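Local structure of TENA/THI-4 protein, Domain of Unknown Function with a Heme Oxygenase-like Fold (Shewanella denitrificans OS217, 3DDE) at residues Ser3-Thr8 with Glu184-Val189; Ile43-Thr48 with Lys166-His171; Tyr49-His54 with Glu115-Tyr120; Lys57-Val62 with Leu74-His79; Asn129-Leu134 with Val196-Ala201. The protein is of unknown function but has a heme oxygenase-like, all-helical fold and may act as an oxidoreductase. One frame throughout, in Å; residues are numbered along the deposited sequence.

Contact 1 (Ser3-Thr8 with Glu184-Val189)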
# COMPACT_ATOMS: atom_id res chain seq x y z
N SER A 3 -15.18 -6.47 30.59
CA SER A 3 -14.16 -6.73 29.54
C SER A 3 -14.02 -8.23 29.24
O SER A 3 -14.06 -9.06 30.15
CB SER A 3 -12.80 -6.17 29.95
OG SER A 3 -11.81 -6.48 28.98
N ILE A 4 -13.85 -8.56 27.96
CA ILE A 4 -13.72 -9.95 27.50
C ILE A 4 -12.27 -10.48 27.56
O ILE A 4 -12.05 -11.69 27.57
CB ILE A 4 -14.24 -10.07 26.04
CG1 ILE A 4 -14.35 -11.54 25.60
CG2 ILE A 4 -13.33 -9.31 25.07
CD1 ILE A 4 -14.57 -11.71 24.11
N ILE A 5 -11.29 -9.58 27.57
CA ILE A 5 -9.90 -10.01 27.61
C ILE A 5 -9.44 -10.14 29.07
O ILE A 5 -9.83 -9.34 29.93
CB ILE A 5 -8.97 -9.10 26.75
CG1 ILE A 5 -7.62 -9.81 26.50
CG2 ILE A 5 -8.79 -7.72 27.38
CD1 ILE A 5 -6.74 -9.12 25.48
N ASP A 6 -8.67 -11.19 29.33
CA ASP A 6 -8.13 -11.47 30.65
C ASP A 6 -6.63 -11.25 30.54
O ASP A 6 -5.91 -12.11 30.03
CB ASP A 6 -8.43 -12.91 31.06
CG ASP A 6 -7.81 -13.29 32.39
OD1 ASP A 6 -7.69 -12.40 33.27
OD2 ASP A 6 -7.46 -14.47 32.56
N LEU A 7 -6.18 -10.10 31.01
CA LEU A 7 -4.77 -9.73 30.92
C LEU A 7 -3.84 -10.55 31.82
O LEU A 7 -2.64 -10.60 31.58
CB LEU A 7 -4.60 -8.22 31.16
CG LEU A 7 -5.28 -7.34 30.10
CD1 LEU A 7 -5.12 -5.87 30.44
CD2 LEU A 7 -4.76 -7.62 28.68
N THR A 8 -4.39 -11.21 32.84
CA THR A 8 -3.56 -12.07 33.68
C THR A 8 -3.14 -13.30 32.86
O THR A 8 -2.04 -13.82 33.03
CB THR A 8 -4.28 -12.49 34.99
OG1 THR A 8 -5.48 -13.22 34.69
CG2 THR A 8 -4.64 -11.25 35.82
N GLU A 184 -5.69 -0.49 28.73
CA GLU A 184 -7.01 0.14 28.62
C GLU A 184 -7.55 -0.02 27.18
O GLU A 184 -8.71 -0.36 27.00
CB GLU A 184 -6.96 1.62 29.01
N MSE A 185 -6.69 0.20 26.18
CA MSE A 185 -7.11 0.08 24.77
C MSE A 185 -7.51 -1.36 24.42
O MSE A 185 -8.49 -1.57 23.71
CB MSE A 185 -5.99 0.59 23.83
CG MSE A 185 -6.40 0.82 22.37
SE MSE A 185 -7.96 2.00 22.13
CE MSE A 185 -7.46 3.40 23.35
N LEU A 186 -6.74 -2.33 24.92
CA LEU A 186 -7.07 -3.75 24.74
C LEU A 186 -8.48 -4.08 25.26
O LEU A 186 -9.26 -4.74 24.56
CB LEU A 186 -6.04 -4.66 25.43
CG LEU A 186 -4.70 -4.87 24.73
CD1 LEU A 186 -3.66 -5.43 25.69
CD2 LEU A 186 -4.86 -5.79 23.52
N HIS A 187 -8.82 -3.61 26.47
CA HIS A 187 -10.15 -3.83 27.05
C HIS A 187 -11.25 -3.15 26.21
O HIS A 187 -12.37 -3.64 26.11
CB HIS A 187 -10.24 -3.32 28.49
CG HIS A 187 -9.46 -4.13 29.49
ND1 HIS A 187 -9.51 -5.51 29.55
CD2 HIS A 187 -8.70 -3.74 30.55
CE1 HIS A 187 -8.77 -5.94 30.56
NE2 HIS A 187 -8.27 -4.89 31.18
N GLU A 188 -10.92 -2.01 25.61
CA GLU A 188 -11.87 -1.24 24.79
C GLU A 188 -12.16 -1.85 23.41
O GLU A 188 -13.31 -1.89 22.99
CB GLU A 188 -11.36 0.21 24.64
CG GLU A 188 -11.97 1.06 23.49
CD GLU A 188 -13.46 1.33 23.60
OE1 GLU A 188 -14.05 1.14 24.70
OE2 GLU A 188 -14.05 1.77 22.58
N VAL A 189 -11.12 -2.32 22.73
CA VAL A 189 -11.29 -2.83 21.36
C VAL A 189 -11.56 -4.34 21.22
O VAL A 189 -12.02 -4.77 20.17
CB VAL A 189 -10.10 -2.42 20.44
CG1 VAL A 189 -9.96 -0.90 20.41
CG2 VAL A 189 -8.79 -3.07 20.90

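Contact 2 (Ile43-Thr48 with Lys166-His171)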
# COMPACT_ATOMS: atom_id res chain seq x y z
N ILE A 43 26.52 -4.22 18.41
CA ILE A 43 25.88 -5.14 17.45
C ILE A 43 24.39 -5.25 17.75
O ILE A 43 23.55 -5.05 16.86
CB ILE A 43 26.51 -6.54 17.49
CG1 ILE A 43 27.92 -6.51 16.87
CG2 ILE A 43 25.62 -7.56 16.75
CD1 ILE A 43 28.74 -7.78 17.10
N TYR A 44 24.08 -5.51 19.01
CA TYR A 44 22.71 -5.56 19.48
C TYR A 44 21.93 -4.24 19.38
O TYR A 44 20.76 -4.25 19.01
CB TYR A 44 22.65 -6.09 20.90
CG TYR A 44 21.29 -5.88 21.52
CD1 TYR A 44 20.23 -6.76 21.29
CD2 TYR A 44 21.06 -4.76 22.31
CE1 TYR A 44 18.98 -6.53 21.86
CE2 TYR A 44 19.84 -4.52 22.87
CZ TYR A 44 18.82 -5.39 22.66
OH TYR A 44 17.63 -5.07 23.27
N MSE A 45 22.54 -3.11 19.75
CA MSE A 45 21.85 -1.80 19.70
C MSE A 45 21.60 -1.38 18.25
O MSE A 45 20.63 -0.66 17.95
CB MSE A 45 22.62 -0.71 20.47
CG MSE A 45 22.66 -0.84 22.00
SE MSE A 45 20.82 -0.92 22.91
CE MSE A 45 20.02 0.71 22.10
N THR A 46 22.48 -1.82 17.35
CA THR A 46 22.32 -1.55 15.92
C THR A 46 21.05 -2.21 15.40
O THR A 46 20.30 -1.58 14.66
CB THR A 46 23.54 -2.02 15.12
OG1 THR A 46 24.69 -1.31 15.60
CG2 THR A 46 23.37 -1.76 13.64
N GLU A 47 20.79 -3.47 15.77
CA GLU A 47 19.57 -4.14 15.31
C GLU A 47 18.32 -3.54 15.95
O GLU A 47 17.25 -3.51 15.33
CB GLU A 47 19.60 -5.65 15.55
CG GLU A 47 20.70 -6.36 14.79
CD GLU A 47 20.76 -5.93 13.34
OE1 GLU A 47 19.78 -6.21 12.61
OE2 GLU A 47 21.77 -5.30 12.95
N THR A 48 18.45 -3.10 17.19
CA THR A 48 17.34 -2.44 17.87
C THR A 48 16.99 -1.18 17.11
O THR A 48 15.81 -0.87 16.92
CB THR A 48 17.67 -2.14 19.33
OG1 THR A 48 17.92 -3.39 20.00
CG2 THR A 48 16.52 -1.44 20.03
N LYS A 166 20.19 5.47 27.11
CA LYS A 166 18.97 6.27 26.95
C LYS A 166 17.80 5.49 26.37
O LYS A 166 16.66 5.75 26.73
CB LYS A 166 19.24 7.52 26.09
N PHE A 167 18.07 4.53 25.48
CA PHE A 167 16.99 3.74 24.89
C PHE A 167 16.23 2.95 25.96
O PHE A 167 15.00 2.87 25.89
CB PHE A 167 17.49 2.79 23.80
CG PHE A 167 16.37 2.00 23.15
CD1 PHE A 167 16.02 0.75 23.64
CD2 PHE A 167 15.67 2.52 22.08
CE1 PHE A 167 14.98 0.02 23.06
CE2 PHE A 167 14.63 1.80 21.48
CZ PHE A 167 14.29 0.55 21.97
N PHE A 168 16.94 2.36 26.92
CA PHE A 168 16.26 1.59 27.96
C PHE A 168 15.90 2.40 29.21
O PHE A 168 15.34 1.84 30.16
CB PHE A 168 17.06 0.34 28.32
CG PHE A 168 17.02 -0.71 27.26
CD1 PHE A 168 15.82 -1.35 26.97
CD2 PHE A 168 18.15 -1.06 26.55
CE1 PHE A 168 15.75 -2.32 25.98
CE2 PHE A 168 18.10 -2.04 25.57
CZ PHE A 168 16.89 -2.67 25.28
N ILE A 169 16.21 3.70 29.20
CA ILE A 169 15.88 4.62 30.32
C ILE A 169 14.57 5.38 30.02
O ILE A 169 13.85 5.78 30.93
CB ILE A 169 17.04 5.60 30.62
CG1 ILE A 169 18.17 4.89 31.37
CG2 ILE A 169 16.57 6.78 31.46
CD1 ILE A 169 17.85 4.58 32.83
N ALA A 170 14.30 5.58 28.73
CA ALA A 170 13.02 6.15 28.26
C ALA A 170 11.93 5.11 28.55
O ALA A 170 10.92 5.42 29.20
CB ALA A 170 13.09 6.45 26.77
N HIS A 171 12.15 3.89 28.06
CA HIS A 171 11.25 2.74 28.29
C HIS A 171 10.68 2.56 29.71
O HIS A 171 9.48 2.41 29.87
CB HIS A 171 11.95 1.42 27.90
CG HIS A 171 11.37 0.77 26.68
ND1 HIS A 171 10.77 -0.47 26.72
CD2 HIS A 171 11.25 1.21 25.40
CE1 HIS A 171 10.33 -0.78 25.51
NE2 HIS A 171 10.60 0.22 24.69

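Contact 3 (Tyr49-His54 with Glu115-Tyr120)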
# COMPACT_ATOMS: atom_id res chain seq x y z
N TYR A 49 18.03 -0.47 16.67
CA TYR A 49 17.88 0.75 15.89
C TYR A 49 17.11 0.48 14.62
O TYR A 49 16.20 1.24 14.27
CB TYR A 49 19.24 1.38 15.56
CG TYR A 49 19.19 2.31 14.37
CD1 TYR A 49 18.85 3.66 14.52
CD2 TYR A 49 19.47 1.83 13.10
CE1 TYR A 49 18.79 4.49 13.40
CE2 TYR A 49 19.41 2.65 11.98
CZ TYR A 49 19.07 3.97 12.13
OH TYR A 49 19.02 4.74 10.99
N HIS A 50 17.49 -0.60 13.92
CA HIS A 50 16.85 -0.99 12.66
C HIS A 50 15.36 -1.25 12.75
O HIS A 50 14.62 -0.74 11.94
CB HIS A 50 17.54 -2.20 12.04
CG HIS A 50 18.88 -1.88 11.45
ND1 HIS A 50 19.07 -0.83 10.58
CD2 HIS A 50 20.07 -2.51 11.55
CE1 HIS A 50 20.33 -0.81 10.19
NE2 HIS A 50 20.97 -1.82 10.77
N TYR A 51 14.91 -2.04 13.71
CA TYR A 51 13.48 -2.31 13.81
C TYR A 51 12.69 -1.17 14.49
O TYR A 51 11.56 -0.90 14.13
CB TYR A 51 13.21 -3.67 14.45
CG TYR A 51 13.27 -3.78 15.97
CD1 TYR A 51 12.20 -3.36 16.76
CD2 TYR A 51 14.33 -4.42 16.59
CE1 TYR A 51 12.21 -3.50 18.11
CE2 TYR A 51 14.36 -4.58 17.97
CZ TYR A 51 13.29 -4.11 18.73
OH TYR A 51 13.31 -4.24 20.11
N THR A 52 13.31 -0.49 15.45
CA THR A 52 12.66 0.60 16.17
C THR A 52 12.31 1.73 15.20
O THR A 52 11.32 2.43 15.39
CB THR A 52 13.55 1.10 17.36
OG1 THR A 52 13.59 0.05 18.34
CG2 THR A 52 12.99 2.33 18.01
N LYS A 53 13.15 1.90 14.19
CA LYS A 53 13.02 2.89 13.14
C LYS A 53 11.67 2.81 12.40
O LYS A 53 11.17 3.82 11.87
CB LYS A 53 14.17 2.59 12.17
CG LYS A 53 14.36 3.45 10.96
CD LYS A 53 15.72 3.11 10.27
CE LYS A 53 15.89 1.61 9.87
NZ LYS A 53 17.31 1.27 9.43
N HIS A 54 11.07 1.62 12.40
CA HIS A 54 9.81 1.39 11.69
C HIS A 54 8.55 1.35 12.56
O HIS A 54 7.45 1.28 12.03
CB HIS A 54 9.92 0.07 10.89
CG HIS A 54 10.93 0.12 9.79
ND1 HIS A 54 10.67 0.71 8.57
CD2 HIS A 54 12.20 -0.33 9.72
CE1 HIS A 54 11.74 0.61 7.80
NE2 HIS A 54 12.68 -0.01 8.48
N GLU A 115 15.20 -7.93 9.75
CA GLU A 115 14.43 -7.68 8.54
C GLU A 115 13.11 -8.49 8.60
O GLU A 115 12.05 -7.99 8.19
CB GLU A 115 15.23 -8.11 7.31
CG GLU A 115 14.76 -7.48 6.00
CD GLU A 115 15.05 -5.99 5.97
OE1 GLU A 115 16.22 -5.59 6.14
OE2 GLU A 115 14.12 -5.22 5.80
N THR A 116 13.20 -9.73 9.11
CA THR A 116 12.04 -10.61 9.26
C THR A 116 11.03 -10.06 10.27
O THR A 116 9.82 -10.18 10.04
CB THR A 116 12.47 -12.07 9.65
OG1 THR A 116 13.41 -12.57 8.69
CG2 THR A 116 11.25 -13.04 9.73
N LEU A 117 11.49 -9.50 11.39
CA LEU A 117 10.59 -8.89 12.36
C LEU A 117 9.88 -7.68 11.74
O LEU A 117 8.67 -7.51 11.92
CB LEU A 117 11.35 -8.47 13.64
CG LEU A 117 10.53 -7.71 14.70
CD1 LEU A 117 9.36 -8.50 15.22
CD2 LEU A 117 11.42 -7.25 15.85
N ILE A 118 10.66 -6.82 11.08
CA ILE A 118 10.15 -5.61 10.43
C ILE A 118 9.01 -5.98 9.47
O ILE A 118 7.94 -5.40 9.55
CB ILE A 118 11.31 -4.83 9.69
CG1 ILE A 118 12.31 -4.25 10.70
CG2 ILE A 118 10.76 -3.69 8.85
CD1 ILE A 118 13.69 -3.86 10.10
N ALA A 119 9.24 -6.96 8.59
CA ALA A 119 8.23 -7.42 7.64
C ALA A 119 6.95 -7.88 8.35
O ALA A 119 5.85 -7.52 7.93
CB ALA A 119 8.77 -8.57 6.78
N TYR A 120 7.11 -8.67 9.40
CA TYR A 120 5.99 -9.22 10.17
C TYR A 120 5.11 -8.14 10.76
O TYR A 120 3.89 -8.17 10.61
CB TYR A 120 6.47 -10.18 11.26
CG TYR A 120 5.32 -10.74 12.09
CD1 TYR A 120 4.43 -11.64 11.53
CD2 TYR A 120 5.09 -10.31 13.40
CE1 TYR A 120 3.36 -12.13 12.25
CE2 TYR A 120 4.02 -10.79 14.12
CZ TYR A 120 3.16 -11.71 13.53
OH TYR A 120 2.10 -12.21 14.23

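Contact 4 (Lys57-Val62 with Leu74-His79)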
# COMPACT_ATOMS: atom_id res chain seq x y z
N LYS A 57 5.84 4.12 12.17
CA LYS A 57 5.25 3.94 10.84
C LYS A 57 4.25 2.80 10.79
O LYS A 57 3.14 3.01 10.32
CB LYS A 57 6.34 3.71 9.82
CG LYS A 57 7.25 4.89 9.65
CD LYS A 57 8.26 4.61 8.56
CE LYS A 57 9.11 5.82 8.34
NZ LYS A 57 9.84 5.72 7.05
N ASN A 58 4.61 1.62 11.28
CA ASN A 58 3.66 0.53 11.26
C ASN A 58 2.48 0.72 12.24
O ASN A 58 1.37 0.22 11.99
CB ASN A 58 4.34 -0.87 11.30
CG ASN A 58 5.17 -1.15 12.56
OD1 ASN A 58 4.74 -0.92 13.71
ND2 ASN A 58 6.33 -1.71 12.33
N GLN A 59 2.69 1.49 13.32
CA GLN A 59 1.60 1.84 14.23
C GLN A 59 0.61 2.77 13.52
O GLN A 59 -0.61 2.58 13.60
CB GLN A 59 2.15 2.52 15.50
CG GLN A 59 1.10 2.99 16.49
CD GLN A 59 0.16 1.88 16.95
OE1 GLN A 59 0.40 1.23 17.97
NE2 GLN A 59 -0.88 1.61 16.15
N ALA A 60 1.12 3.78 12.82
CA ALA A 60 0.26 4.69 12.07
C ALA A 60 -0.51 3.94 10.97
O ALA A 60 -1.64 4.27 10.66
CB ALA A 60 1.07 5.88 11.47
N LEU A 61 0.10 2.89 10.43
CA LEU A 61 -0.51 2.11 9.35
C LEU A 61 -1.81 1.40 9.77
O LEU A 61 -2.75 1.28 8.96
CB LEU A 61 0.52 1.12 8.80
CG LEU A 61 0.25 0.42 7.47
CD1 LEU A 61 -0.09 1.41 6.34
CD2 LEU A 61 1.47 -0.43 7.12
N VAL A 62 -1.89 0.94 11.02
CA VAL A 62 -3.12 0.33 11.54
C VAL A 62 -4.30 1.31 11.35
O VAL A 62 -5.41 0.90 10.96
CB VAL A 62 -3.02 -0.01 13.05
CG1 VAL A 62 -4.35 -0.62 13.58
CG2 VAL A 62 -1.80 -0.92 13.35
N LEU A 74 -8.54 4.78 16.60
CA LEU A 74 -7.89 5.53 15.52
C LEU A 74 -7.00 6.62 16.14
O LEU A 74 -5.86 6.79 15.70
CB LEU A 74 -8.91 6.18 14.58
CG LEU A 74 -8.38 7.04 13.42
CD1 LEU A 74 -7.69 6.18 12.34
CD2 LEU A 74 -9.51 7.85 12.84
N SER A 75 -7.52 7.35 17.12
CA SER A 75 -6.72 8.39 17.81
C SER A 75 -5.48 7.77 18.44
O SER A 75 -4.38 8.31 18.33
CB SER A 75 -7.50 9.11 18.89
OG SER A 75 -8.40 10.04 18.34
N PHE A 76 -5.68 6.63 19.10
CA PHE A 76 -4.59 5.90 19.75
C PHE A 76 -3.45 5.60 18.77
O PHE A 76 -2.27 5.81 19.09
CB PHE A 76 -5.13 4.60 20.39
CG PHE A 76 -4.05 3.68 20.91
CD1 PHE A 76 -3.37 2.83 20.05
CD2 PHE A 76 -3.73 3.66 22.26
CE1 PHE A 76 -2.37 1.99 20.52
CE2 PHE A 76 -2.73 2.82 22.75
CZ PHE A 76 -2.05 1.99 21.88
N CYS A 77 -3.79 5.08 17.59
CA CYS A 77 -2.78 4.75 16.58
C CYS A 77 -1.92 5.92 16.16
O CYS A 77 -0.69 5.80 16.09
CB CYS A 77 -3.43 4.15 15.33
SG CYS A 77 -4.13 2.55 15.63
N PHE A 78 -2.54 7.07 15.88
CA PHE A 78 -1.79 8.24 15.45
C PHE A 78 -1.06 8.88 16.61
O PHE A 78 0.06 9.36 16.46
CB PHE A 78 -2.65 9.25 14.69
CG PHE A 78 -3.28 8.68 13.43
CD1 PHE A 78 -2.59 7.80 12.61
CD2 PHE A 78 -4.55 9.07 13.05
CE1 PHE A 78 -3.19 7.30 11.44
CE2 PHE A 78 -5.13 8.57 11.89
CZ PHE A 78 -4.46 7.71 11.09
N HIS A 79 -1.70 8.89 17.78
CA HIS A 79 -1.06 9.44 18.95
C HIS A 79 0.22 8.69 19.27
O HIS A 79 1.26 9.31 19.48
CB HIS A 79 -1.96 9.38 20.19
CG HIS A 79 -1.22 9.69 21.46
ND1 HIS A 79 -0.71 10.94 21.74
CD2 HIS A 79 -0.89 8.90 22.51
CE1 HIS A 79 -0.11 10.91 22.91
NE2 HIS A 79 -0.20 9.68 23.40

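Contact 5 (Asn129-Leu134 with Val196-Ala201)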
# COMPACT_ATOMS: atom_id res chain seq x y z
N ASN A 129 -7.15 -8.63 11.48
CA ASN A 129 -7.90 -7.97 12.52
C ASN A 129 -7.09 -6.78 13.02
O ASN A 129 -6.04 -6.98 13.62
CB ASN A 129 -8.20 -8.95 13.64
CG ASN A 129 -9.22 -8.41 14.64
OD1 ASN A 129 -9.30 -7.20 14.84
ND2 ASN A 129 -9.99 -9.29 15.25
N PRO A 130 -7.57 -5.55 12.81
CA PRO A 130 -6.81 -4.33 13.16
C PRO A 130 -6.36 -4.18 14.62
O PRO A 130 -5.45 -3.43 14.92
CB PRO A 130 -7.75 -3.18 12.77
CG PRO A 130 -9.09 -3.78 12.65
CD PRO A 130 -8.89 -5.22 12.26
N VAL A 131 -7.01 -4.92 15.49
CA VAL A 131 -6.70 -4.95 16.90
C VAL A 131 -5.36 -5.62 17.23
O VAL A 131 -4.71 -5.30 18.22
CB VAL A 131 -7.82 -5.75 17.63
CG1 VAL A 131 -7.29 -6.49 18.82
CG2 VAL A 131 -9.00 -4.85 17.95
N GLN A 132 -4.94 -6.53 16.36
CA GLN A 132 -3.83 -7.44 16.62
C GLN A 132 -2.46 -6.86 16.97
O GLN A 132 -1.73 -7.49 17.73
CB GLN A 132 -3.72 -8.45 15.48
CG GLN A 132 -3.22 -7.87 14.17
CD GLN A 132 -3.32 -8.86 13.03
OE1 GLN A 132 -3.59 -10.03 13.24
NE2 GLN A 132 -3.10 -8.40 11.82
N ARG A 133 -2.10 -5.69 16.45
CA ARG A 133 -0.80 -5.09 16.76
C ARG A 133 -0.68 -4.75 18.26
O ARG A 133 0.44 -4.67 18.78
CB ARG A 133 -0.55 -3.84 15.91
CG ARG A 133 0.89 -3.37 15.93
CD ARG A 133 1.03 -1.94 15.47
NE ARG A 133 2.44 -1.52 15.53
CZ ARG A 133 3.07 -1.11 16.62
NH1 ARG A 133 2.46 -1.09 17.80
NH2 ARG A 133 4.34 -0.76 16.54
N LEU A 134 -1.80 -4.55 18.95
CA LEU A 134 -1.80 -4.30 20.39
C LEU A 134 -1.10 -5.43 21.16
O LEU A 134 -0.61 -5.21 22.27
CB LEU A 134 -3.22 -4.11 20.91
CG LEU A 134 -4.00 -2.85 20.51
CD1 LEU A 134 -5.45 -2.96 20.96
CD2 LEU A 134 -3.34 -1.58 21.08
N VAL A 196 -9.37 -11.29 20.68
CA VAL A 196 -8.36 -11.69 21.67
C VAL A 196 -7.32 -12.64 21.08
O VAL A 196 -6.12 -12.52 21.34
CB VAL A 196 -9.01 -12.36 22.90
CG1 VAL A 196 -7.94 -12.98 23.80
CG2 VAL A 196 -9.86 -11.35 23.66
N ASP A 197 -7.79 -13.62 20.32
CA ASP A 197 -6.93 -14.61 19.69
C ASP A 197 -5.92 -13.97 18.75
O ASP A 197 -4.77 -14.40 18.70
CB ASP A 197 -7.76 -15.65 18.94
CG ASP A 197 -8.55 -16.57 19.87
OD1 ASP A 197 -8.24 -16.66 21.08
OD2 ASP A 197 -9.47 -17.25 19.36
N SER A 198 -6.34 -12.94 18.01
CA SER A 198 -5.43 -12.25 17.09
C SER A 198 -4.34 -11.47 17.86
O SER A 198 -3.17 -11.37 17.41
CB SER A 198 -6.20 -11.30 16.15
OG SER A 198 -6.76 -10.20 16.84
N VAL A 199 -4.73 -10.88 18.98
CA VAL A 199 -3.81 -10.18 19.87
C VAL A 199 -2.76 -11.18 20.42
O VAL A 199 -1.57 -10.90 20.43
CB VAL A 199 -4.58 -9.49 21.04
CG1 VAL A 199 -3.63 -9.03 22.14
CG2 VAL A 199 -5.43 -8.33 20.51
N VAL A 200 -3.23 -12.35 20.86
CA VAL A 200 -2.35 -13.38 21.41
C VAL A 200 -1.38 -13.93 20.35
O VAL A 200 -0.21 -14.15 20.62
CB VAL A 200 -3.15 -14.55 22.04
CG1 VAL A 200 -2.23 -15.72 22.40
CG2 VAL A 200 -3.94 -14.08 23.27
N ALA A 201 -1.89 -14.12 19.14
CA ALA A 201 -1.09 -14.63 18.03
C ALA A 201 0.05 -13.66 17.69
O ALA A 201 1.18 -14.08 17.46
CB ALA A 201 -2.00 -14.88 16.79

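Contact 1 (Ser3-Thr8 with Glu184-Val189)
The N-terminal lead-in to helix 7-24, with D6 as the N-cap, lies across the last turns of helix 166-189. H187 is the centre of the meeting. Its CG is anti to the carbonyl carbon (chi1 -70°), and the imidazole leans from the helix toward three side chains of the lead-in. S3 OG, anti to its own backbone N (chi1 177°), forms a short hydrogen bond of 2.6 Å with H187 ND1; either atom could give the proton. I5 crosses the imidazole at about a right angle and brings I5 CG2 to 3.2 Å from H187 ND1, a tight fit, while I5 O sits at the ring edge, in its plane. L7 meets the ring tip to tip, CD1 3.4 Å from H187 NE2. Its other branch turns to the neighbouring leucine, L7 CD2 lying 3.9 Å from L186 CD1. I5 CD1 and L186 CD2 add a looser apolar contact of 4.3 Å. At the helix start T8 OG1 donates to D6 OD1 over 2.8 Å, meeting the carboxylate from above its plane. L186 also packs on L134 and Y138 of helix 134-141 and on V199 of helix 193-223, which I5 reaches through V196.

Contact 2 (Ile43-Thr48 with Lys166-His171)
F167 runs through this crossing of helices 38-52 and 166-189 in the heme oxygenase-like bundle, where the short segments pass at 55° with axes 12.7 Å apart, so that long side chains bridge the gap. Its CB meets the terminal methyl of selenomethionine M45 at 3.7 Å (F167 CB to M45 CE), and CG lies only slightly farther from that methyl. With CG anti to the backbone N, CD1 stands over the centre of the ring of its neighbour F168, and toward helix 38-52 CZ comes to 3.6 Å from T48 CG2. That methyl covers one face of F167 in a CH-pi contact, 3.9 Å from T48 CG2 to the F167 ring centroid. T48 is held in this rotation because OG1 donates to Y44 O over 3.1 Å, from above the carbonyl plane; the same oxygen also accepts from T48 N. An alanine here would lose both CG2 and OG1, and would probably leave this face of F167 less well packed. M45, bent at chi2 and chi3, slides past F168 in a Met-aromatic contact, SE lying oblique to the ring at 4.0 Å from F168 CE2. F168 also packs on I147 and L151 of helix 144-157, and F167 meets the H87 ring. Y44 reaches F168 tip to tip, OH in the plane of the phenyl ring at its edge, 3.2 Å from F168 CZ.

Contact 3 (Tyr49-His54 with Glu115-Tyr120)
H50 ND1 is gripped by one hydrogen bond, from K53 NZ at 3.0 Å, the amine lying 1° from the imidazole plane. The other ring nitrogen, NE2, bonds to S108 OG, so both are satisfied; the ammonium would probably disfavour a positive charge on the ring. Y51 CB lies 3.9 Å from I118 CG1, and the crowded first torsion (chi1 81°) turns one ring face to L117. Here, in the heme oxygenase-like bundle, the end of helix 38-52 meets helix 112-126 through aliphatic branches laid on aromatic faces. L117 CD2 lies over that face in a CH-pi contact, 4.1 Å from the Y51 ring centroid, with T52 OG1 over the opposite face. I118 divides its branches: CD1 touches H50 O at 3.7 Å, while CG2 sits over the H54 imidazole, 4.0 Å from its centroid. I118 also packs on W123 of the second subunit. H54 ND1 bonds to Y122 OH, and the H54 side chain lies about 4 Å from a bound PEG, probably from the crystallisation liquor.

Contact 4 (Lys57-Val62 with Leu74-His79)
The F78 ring turns an edge to the other helix: A60 O lies near the ring plane, 3.5 Å from F78 CE1. The F76 ring meets another flat group, the Q59 amide, whose plane stands 89° from its own; Q59 OE1 comes in obliquely, 3.8 Å from F76 CE1. H80 also meets the F76 ring. These residues belong to an antiparallel helical hairpin, helices 55-65 and 71-84, whose short segments cross at -162° with axes only 7.7 Å apart. Such closeness is consistent with the small A60 and C77 at the interface. Q59 starts anti to its backbone N and bends at chi2 (56°), laying its chain along C77: CG is 3.4 Å from C77 O and NE2 is 3.4 Å from C77 SG. V62 CG1 touches the sulfur from a turn farther on, 3.8 Å from C77 SG. An alanine at Q59 would lose CG and the whole amide, and would probably loosen the packing beside C77 and F76. On one flank N58 OD1 bonds to R133 NH2, and N58 packs on helix 112-126. On another the third subunit joins: A60 packs on its F78 and F78 on its A60, while H79 meets its H82 ring.

Contact 5 (Asn129-Leu134 with Val196-Ala201)
S198 and V199 of helix 193-223 and Q132 of the 129-134 turn have the most surface buried here, and the two backbones come very close, Q132 CA lying 4.3 Å from V199 CA. S198 holds OG in the crowded position between its backbone N and carbonyl carbon (chi1 68°), where it bonds to D195 O. Its CB rests 3.8 Å from Q132 CB, and its carbonyl is nearer still, S198 O at 3.5 Å from Q132 CB. Q132 also takes the crowded first torsion, then runs extended, so that OE1 passes S198 CB at 4.1 Å and NE2 bonds to I124 O. V199 lies close to the turn through its backbone, Q132 O approaching V199 CA to 4.0 Å. N129 forms an Asx turn that shapes the connection: OD1 accepts from V131 N over 3.3 Å with an N-H...O angle of 164°, the donor above the carbonyl plane. N129 ND2 bonds to D195 OD1 and passes S198 OG at 3.7 Å without bonding. No hydrogen bond joins the segments; N129 ND2, Q132 NE2 and S198 OG each bond elsewhere. The turn leads from helix 112-126 into helix 134-141. V131 and L134 pack on V189 of helix 166-189, while R133 reaches N55, Q59 and V62 of helix 55-65.

How the contacts relate
From the N terminus, contact 1 closes the widest loop, bringing the start of helix 7-24 to the end of helix 166-189. Within it lies contact 2, joining helix 38-52 to the start of helix 166-189; within that, contact 3 ties helix 38-52 to helix 112-126, and contact 4, innermost, closes the hairpin of helices 55-65 and 71-84. Contact 5 opens after contacts 3 and 4 have closed, yet crosses contacts 1 and 2 by ending in helix 193-223. It touches contact 1 through V189, L186, L134 and V199, and contact 4 through a probable N58-R133 hydrogen bond. F167 against T52 connects contacts 2 and 3, whose centres are about 13 Å apart.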